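Local coordinates for putative uronate isomerase (Thermotoga maritima, PDB 4NAR), which is of uncertain function but belongs to the lactate racemase family and may interconvert the two enantiomers of lactate, at residues T75-I78 / E79-E82; V134-L137 / L138-F142; A171-E174 / V175-F179. All blocks are in the same frame, centred on the assembly; numbering follows the deposited sequence.

Contact 1: residues T75-I78 / E79-E82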
loop_
_atom_site.group_PDB
_atom_site.type_symbol
_atom_site.label_atom_id
_atom_site.label_comp_id
_atom_site.label_asym_id
_atom_site.label_seq_id
_atom_site.Cartn_x
_atom_site.Cartn_y
_atom_site.Cartn_z
ATOM N N THR A 75 1.248 -10.055 10.726
ATOM C CA THR A 75 2.615 -10.041 11.206
ATOM C C THR A 75 3.452 -10.948 10.323
ATOM O O THR A 75 2.940 -11.895 9.708
ATOM C CB THR A 75 2.711 -10.560 12.653
ATOM O OG1 THR A 75 2.039 -11.829 12.742
ATOM C CG2 THR A 75 2.062 -9.578 13.606
HETATM N N MSE A 76 4.745 -10.653 10.269
HETATM C CA MSE A 76 5.677 -11.483 9.524
HETATM C C MSE A 76 6.443 -12.438 10.419
HETATM O O MSE A 76 6.757 -12.115 11.574
HETATM C CB MSE A 76 6.653 -10.622 8.731
HETATM C CG MSE A 76 6.200 -10.447 7.290
HETATM SE SE MSE A 76 7.008 -8.893 6.523
HETATM C CE MSE A 76 8.791 -9.518 6.186
ATOM N N LYS A 77 6.719 -13.615 9.873
ATOM C CA LYS A 77 7.641 -14.546 10.495
ATOM C C LYS A 77 9.088 -14.023 10.412
ATOM O O LYS A 77 9.444 -13.273 9.490
ATOM C CB LYS A 77 7.509 -15.905 9.812
ATOM C CG LYS A 77 6.100 -16.470 9.886
ATOM C CD LYS A 77 6.008 -17.516 10.998
ATOM C CE LYS A 77 4.570 -17.766 11.449
ATOM N NZ LYS A 77 4.088 -16.668 12.353
ATOM N N ILE A 78 9.911 -14.415 11.377
ATOM C CA ILE A 78 11.317 -14.015 11.409
ATOM C C ILE A 78 12.006 -14.298 10.075
ATOM O O ILE A 78 12.754 -13.462 9.550
ATOM C CB ILE A 78 12.064 -14.710 12.572
ATOM C CG1 ILE A 78 11.716 -14.028 13.904
ATOM C CG2 ILE A 78 13.581 -14.697 12.358
ATOM C CD1 ILE A 78 11.963 -14.910 15.145
ATOM N N GLU A 79 11.732 -15.472 9.518
ATOM C CA GLU A 79 12.307 -15.858 8.238
ATOM C C GLU A 79 11.979 -14.844 7.129
ATOM O O GLU A 79 12.832 -14.535 6.296
ATOM C CB GLU A 79 11.874 -17.277 7.858
ATOM C CG GLU A 79 11.531 -17.435 6.404
ATOM C CD GLU A 79 10.035 -17.349 6.154
ATOM O OE1 GLU A 79 9.253 -17.660 7.084
ATOM O OE2 GLU A 79 9.639 -16.985 5.023
ATOM N N GLU A 80 10.762 -14.307 7.141
ATOM C CA GLU A 80 10.366 -13.291 6.163
ATOM C C GLU A 80 11.144 -11.969 6.316
ATOM O O GLU A 80 11.432 -11.305 5.313
ATOM C CB GLU A 80 8.854 -13.035 6.216
ATOM C CG GLU A 80 8.004 -14.256 5.908
ATOM C CD GLU A 80 6.516 -13.952 6.000
ATOM O OE1 GLU A 80 5.839 -14.025 4.951
ATOM O OE2 GLU A 80 6.018 -13.639 7.113
ATOM N N PHE A 81 11.474 -11.583 7.553
ATOM C CA PHE A 81 12.330 -10.410 7.772
ATOM C C PHE A 81 13.676 -10.651 7.111
ATOM O O PHE A 81 14.223 -9.766 6.445
ATOM C CB PHE A 81 12.585 -10.138 9.266
ATOM C CG PHE A 81 11.428 -9.479 9.995
ATOM C CD1 PHE A 81 11.310 -8.083 10.046
ATOM C CD2 PHE A 81 10.482 -10.247 10.671
ATOM C CE1 PHE A 81 10.243 -7.463 10.746
ATOM C CE2 PHE A 81 9.409 -9.637 11.373
ATOM C CZ PHE A 81 9.292 -8.253 11.408
ATOM N N GLU A 82 14.220 -11.850 7.328
ATOM C CA GLU A 82 15.495 -12.242 6.741
ATOM C C GLU A 82 15.468 -12.094 5.230
ATOM O O GLU A 82 16.369 -11.489 4.651
ATOM C CB GLU A 82 15.823 -13.691 7.083
ATOM C CG GLU A 82 16.012 -13.966 8.566
ATOM C CD GLU A 82 16.432 -15.402 8.837
ATOM O OE1 GLU A 82 15.549 -16.248 9.076
ATOM O OE2 GLU A 82 17.647 -15.689 8.816
#
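Met-76, present as selenomethionine, lays its side chain over the Glu-80 carboxylate, and its chain carries the selenium on toward the Phe-81 ring. CG comes closest to the acid, 3.2 Å from Glu-80 OE2. The turn at chi3 then brings CE back against the helix, 3.5 Å from Glu-80 CB. Selenium takes part in a rather long Met-aromatic contact, with SE 5.4 Å from the Phe-81 ring centroid and close to the ring normal, 5° off it.

This is where helix 78-85 starts, and Lys-77 is its N-cap. Glu-80, three residues on, carries its CG beside its own backbone N (chi1 -61°), and from there the chain runs out extended, back toward the residues ahead of the helix. Its OE2 accepts from Lys-77 N at 2.8 Å, using the anti lone pair, with an N-H...O angle of 151°. That is one half of a capping box; the lysine side chain has no group to supply the other half. Lys-77 O receives the helical bond from Phe-81 N at 3.3 Å and a weak one from Glu-80 N. The next helical bond, Glu-82 N to Ile-78 O, is straighter, at 3.1 Å.

Phe-81 presents the edge of its ring to the chain before the helix: Met-76 O lies 3.6 Å from CE2 and near the ring plane, with Met-76 CB a little farther off. Beyond the two segments the same ring stacks on Phe-96 and meets His-36 almost perpendicularly. Glu-80 OE1 forms a salt bridge with Arg-74.

The Glu-80 carboxylate is thus held through both oxygens, by a backbone N-H and by an arginine. Its negative charge at the helix start should be favourable to the helix dipole, while the selenomethionine shields one flank of the acid.

Contact 2: residues V134-L137 / L138-F142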
loop_
_atom_site.group_PDB
_atom_site.type_symbol
_atom_site.label_atom_id
_atom_site.label_comp_id
_atom_site.label_asym_id
_atom_site.label_seq_id
_atom_site.Cartn_x
_atom_site.Cartn_y
_atom_site.Cartn_z
ATOM N N VAL A 134 1.212 6.465 16.478
ATOM C CA VAL A 134 2.147 5.661 15.709
ATOM C C VAL A 134 3.034 4.826 16.635
ATOM O O VAL A 134 3.099 5.101 17.854
ATOM C CB VAL A 134 3.004 6.550 14.787
ATOM C CG1 VAL A 134 2.120 7.159 13.706
ATOM C CG2 VAL A 134 3.697 7.643 15.598
ATOM N N ASN A 135 3.687 3.807 16.060
ATOM C CA ASN A 135 4.494 2.877 16.845
ATOM C C ASN A 135 5.436 3.661 17.736
ATOM O O ASN A 135 6.098 4.603 17.257
ATOM C CB ASN A 135 5.330 1.951 15.956
ATOM C CG ASN A 135 5.805 0.719 16.710
ATOM O OD1 ASN A 135 6.626 0.818 17.617
ATOM N ND2 ASN A 135 5.256 -0.447 16.359
ATOM N N ARG A 136 5.492 3.300 19.018
ATOM C CA ARG A 136 6.256 4.108 19.972
ATOM C C ARG A 136 7.766 3.993 19.733
ATOM O O ARG A 136 8.540 4.830 20.219
ATOM C CB ARG A 136 5.882 3.775 21.417
ATOM C CG ARG A 136 5.897 2.293 21.716
ATOM C CD ARG A 136 5.646 2.051 23.195
ATOM N NE ARG A 136 6.664 1.152 23.740
ATOM C CZ ARG A 136 7.628 1.523 24.580
ATOM N NH1 ARG A 136 7.704 2.779 25.008
ATOM N NH2 ARG A 136 8.510 0.625 25.008
ATOM N N LEU A 137 8.173 2.991 18.951
ATOM C CA LEU A 137 9.582 2.854 18.564
ATOM C C LEU A 137 10.168 4.107 17.922
ATOM O O LEU A 137 11.336 4.427 18.153
ATOM C CB LEU A 137 9.812 1.655 17.644
ATOM C CG LEU A 137 10.141 0.311 18.305
ATOM C CD1 LEU A 137 10.028 -0.789 17.253
ATOM C CD2 LEU A 137 11.546 0.317 18.913
ATOM N N LEU A 138 9.364 4.823 17.134
ATOM C CA LEU A 138 9.813 6.085 16.541
ATOM C C LEU A 138 10.428 7.072 17.524
ATOM O O LEU A 138 11.215 7.926 17.112
ATOM C CB LEU A 138 8.675 6.789 15.810
ATOM C CG LEU A 138 8.313 6.114 14.492
ATOM C CD1 LEU A 138 7.348 7.009 13.727
ATOM C CD2 LEU A 138 9.574 5.792 13.678
ATOM N N PHE A 139 10.080 6.960 18.809
ATOM C CA PHE A 139 10.470 7.981 19.786
ATOM C C PHE A 139 11.444 7.508 20.852
ATOM O O PHE A 139 11.688 8.220 21.826
ATOM C CB PHE A 139 9.225 8.613 20.415
ATOM C CG PHE A 139 8.191 8.974 19.392
ATOM C CD1 PHE A 139 8.403 10.044 18.517
ATOM C CD2 PHE A 139 7.044 8.208 19.251
ATOM C CE1 PHE A 139 7.467 10.361 17.538
ATOM C CE2 PHE A 139 6.100 8.514 18.271
ATOM C CZ PHE A 139 6.313 9.595 17.406
ATOM N N GLU A 140 11.996 6.316 20.663
ATOM C CA GLU A 140 13.026 5.797 21.565
ATOM C C GLU A 140 14.395 6.408 21.249
ATOM O O GLU A 140 14.516 7.205 20.314
ATOM C CB GLU A 140 13.072 4.274 21.496
ATOM C CG GLU A 140 11.689 3.689 21.328
ATOM C CD GLU A 140 11.455 2.476 22.190
ATOM O OE1 GLU A 140 12.447 1.767 22.491
ATOM O OE2 GLU A 140 10.281 2.240 22.568
ATOM N N ASP A 141 15.413 6.049 22.029
ATOM C CA ASP A 141 16.740 6.653 21.867
ATOM C C ASP A 141 17.504 6.171 20.623
ATOM O O ASP A 141 18.564 5.551 20.740
ATOM C CB ASP A 141 17.588 6.442 23.136
ATOM C CG ASP A 141 17.692 4.960 23.548
ATOM O OD1 ASP A 141 17.064 4.096 22.889
ATOM O OD2 ASP A 141 18.397 4.659 24.546
ATOM N N PHE A 142 16.988 6.456 19.431
ATOM C CA PHE A 142 17.724 6.095 18.218
ATOM C C PHE A 142 18.586 7.244 17.717
ATOM O O PHE A 142 18.222 8.411 17.849
ATOM C CB PHE A 142 16.795 5.586 17.107
ATOM C CG PHE A 142 16.211 4.229 17.390
ATOM C CD1 PHE A 142 17.028 3.096 17.396
ATOM C CD2 PHE A 142 14.853 4.087 17.676
ATOM C CE1 PHE A 142 16.502 1.833 17.686
ATOM C CE2 PHE A 142 14.305 2.821 17.966
ATOM C CZ PHE A 142 15.132 1.692 17.970
#
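Phe-139 N gives a 3.0 Å hydrogen bond to Arg-136 O, the middle of three successive i to i+3 bonds; Leu-138 N to Asn-135 O precedes it and Glu-140 N to Leu-137 O follows. Together they wind the chain into a short 3-10 turn as it leaves strand 130-135. Asn-135 starts the turn from its side chain as well: OD1 accepts from Leu-137 N at 3.0 Å on an in-plane lone pair, an Asx turn, while its ND2 is taken up by His-99.

On the outer side Arg-136 and Glu-140 form a salt bridge of charge alone. Glu-140 OE2 sits over the centre of one guanidinium face, 3.4 Å from Arg-136 NH2 and well out of the plane, where no N-H points at it. The two planes are 65° apart. With chi1 at 50° the arginine stands out from the turn, and the Glu-140 chain, bent at chi2, comes back to it.

Apolar groups meet on other sides. Val-134 CG2 touches the edge of the Phe-139 ring, 3.7 Å from CE2, and the two side chains cross at about a right angle. Leu-138 CB lies over the centre of one face of that ring, which also touches Ala-108 and Val-110 of strand 107-113. Leu-137 reaches forward, CD2 lying 3.8 Å from Phe-142 CE2. Its own carbonyl oxygen lies in the plane of the Phe-142 ring, at the edge, 3.4 Å from CE2.

Beyond Glu-140 the chain bends in an inverse gamma turn centred on Asp-141, which pairs with Lys-31, a lysine that also makes a cation-pi contact with Phe-142. The shape of this link between strands 130-135 and 144-150 probably owes most to main-chain and Asx bonds; the salt bridge of exposed Arg-136 adds attraction with little directional control.

Contact 3: residues A171-E174 / V175-F179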
loop_
_atom_site.group_PDB
_atom_site.type_symbol
_atom_site.label_atom_id
_atom_site.label_comp_id
_atom_site.label_asym_id
_atom_site.label_seq_id
_atom_site.Cartn_x
_atom_site.Cartn_y
_atom_site.Cartn_z
ATOM N N ALA A 171 1.091 3.130 11.774
ATOM C CA ALA A 171 0.125 3.988 12.442
ATOM C C ALA A 171 -0.984 3.133 13.073
ATOM O O ALA A 171 -0.749 1.991 13.539
ATOM C CB ALA A 171 -0.451 5.001 11.451
ATOM N N SER A 172 -2.197 3.674 13.068
ATOM C CA SER A 172 -3.317 2.962 13.638
ATOM C C SER A 172 -4.646 3.433 13.069
ATOM O O SER A 172 -4.703 4.278 12.163
ATOM C CB SER A 172 -3.301 3.066 15.168
ATOM O OG SER A 172 -3.113 4.406 15.597
ATOM N N THR A 173 -5.703 2.901 13.669
ATOM C CA THR A 173 -7.038 2.885 13.106
ATOM C C THR A 173 -7.639 4.231 12.716
ATOM O O THR A 173 -8.140 4.382 11.601
ATOM C CB THR A 173 -7.985 2.179 14.081
ATOM O OG1 THR A 173 -7.578 0.812 14.174
ATOM C CG2 THR A 173 -9.416 2.235 13.587
ATOM N N GLU A 174 -7.608 5.192 13.634
ATOM C CA GLU A 174 -8.374 6.417 13.433
ATOM C C GLU A 174 -7.894 7.188 12.217
ATOM O O GLU A 174 -8.699 7.490 11.323
ATOM C CB GLU A 174 -8.366 7.320 14.669
ATOM C CG GLU A 174 -8.797 6.640 15.951
ATOM C CD GLU A 174 -7.604 6.047 16.704
ATOM O OE1 GLU A 174 -6.668 5.495 16.042
ATOM O OE2 GLU A 174 -7.604 6.144 17.960
ATOM N N VAL A 175 -6.597 7.498 12.170
ATOM C CA VAL A 175 -6.088 8.302 11.071
ATOM C C VAL A 175 -6.152 7.541 9.735
ATOM O O VAL A 175 -6.397 8.137 8.673
ATOM C CB VAL A 175 -4.652 8.830 11.366
ATOM C CG1 VAL A 175 -3.654 7.653 11.549
ATOM C CG2 VAL A 175 -4.193 9.821 10.288
ATOM N N VAL A 176 -5.969 6.224 9.793
ATOM C CA VAL A 176 -5.977 5.398 8.589
ATOM C C VAL A 176 -7.406 5.255 8.013
ATOM O O VAL A 176 -7.608 5.305 6.787
ATOM C CB VAL A 176 -5.295 4.030 8.856
ATOM C CG1 VAL A 176 -5.531 3.044 7.689
ATOM C CG2 VAL A 176 -3.773 4.237 9.147
ATOM N N ASP A 177 -8.393 5.098 8.894
ATOM C CA ASP A 177 -9.794 5.081 8.472
ATOM C C ASP A 177 -10.125 6.376 7.729
ATOM O O ASP A 177 -10.761 6.359 6.656
ATOM C CB ASP A 177 -10.731 4.945 9.679
ATOM C CG ASP A 177 -10.854 3.497 10.183
ATOM O OD1 ASP A 177 -9.975 2.645 9.873
ATOM O OD2 ASP A 177 -11.843 3.216 10.903
ATOM N N THR A 178 -9.671 7.486 8.315
ATOM C CA THR A 178 -9.933 8.826 7.817
ATOM C C THR A 178 -9.362 9.039 6.426
ATOM O O THR A 178 -10.065 9.551 5.546
ATOM C CB THR A 178 -9.344 9.899 8.759
ATOM O OG1 THR A 178 -10.013 9.841 10.024
ATOM C CG2 THR A 178 -9.493 11.305 8.163
ATOM N N PHE A 179 -8.105 8.658 6.202
ATOM C CA PHE A 179 -7.561 8.897 4.867
ATOM C C PHE A 179 -8.173 7.961 3.822
ATOM O O PHE A 179 -8.416 8.371 2.685
ATOM C CB PHE A 179 -6.018 8.949 4.829
ATOM C CG PHE A 179 -5.331 7.613 4.636
ATOM C CD1 PHE A 179 -5.361 6.948 3.408
ATOM C CD2 PHE A 179 -4.572 7.066 5.665
ATOM C CE1 PHE A 179 -4.701 5.739 3.229
ATOM C CE2 PHE A 179 -3.896 5.857 5.489
ATOM C CZ PHE A 179 -3.962 5.192 4.268
HETATM O O HOH W 1 -4.781 7.131 14.456
#
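Glu-174, Val-175 and Thr-173 carry this contact, which is the first turn of helix 173-186, with Ser-172 at the N-cap.

The bend at chi2 (91°) folds the Glu-174 carboxylate back along the start of the helix. There OE1 accepts from a water at 3.0 Å, and the same water accepts from Val-175 N at 2.9 Å, bridging acid and main chain. The water thus takes the N-H that a serine N-cap commonly satisfies; Ser-172 makes no capping bond, its OG being bonded instead to Lys-133 O. Lys-133 also forms a salt bridge with Glu-174 OE2, so both carboxylate oxygens have partners and strand 130-135 is tied to the helix start.

Val-175 turns CG1 back toward the residues before the helix, against Ser-172 O and 4.2 Å from Ala-171 CB. Val-176 CG2 packs on the same Ala-171 CB, and the side chain of Val-176 is also about 4 Å from a bound sulfate, probably a crystallisation component.

Thr-173 O takes the helical bond from Asp-177 N at 2.8 Å. The two side chains lie alongside and point the same way, Thr-173 CG2 standing 3.7 Å from Asp-177 OD2; Asp-177 and Val-176 also touch Asn-348 of helix 347-357.

One residue farther on, Glu-174 O is gripped twice by Thr-178, by N at 3.2 Å and by OG1 at 3.0 Å, and the two donors come in from opposite faces of the carbonyl plane.

In the fold
All three contacts are local turns at the ends of secondary-structure elements within the lactate racemase N-terminal domain. Contact 3 is buried; contacts 1 and 2 are partly buried and carry charged side chains at the surface. Contacts 1 and 3 both start helices, yet a glutamate side chain takes up a backbone N-H directly in the first and only through water in the third. Contact 2 leaves a strand instead, and that strand, 130-135, also meets the helix start of contact 3: Val-134 CG1 lies 4.0 Å from Ala-171 CA. Contact 1 stands apart, beside strand 63-68, which Leu-137 of contact 2 also touches.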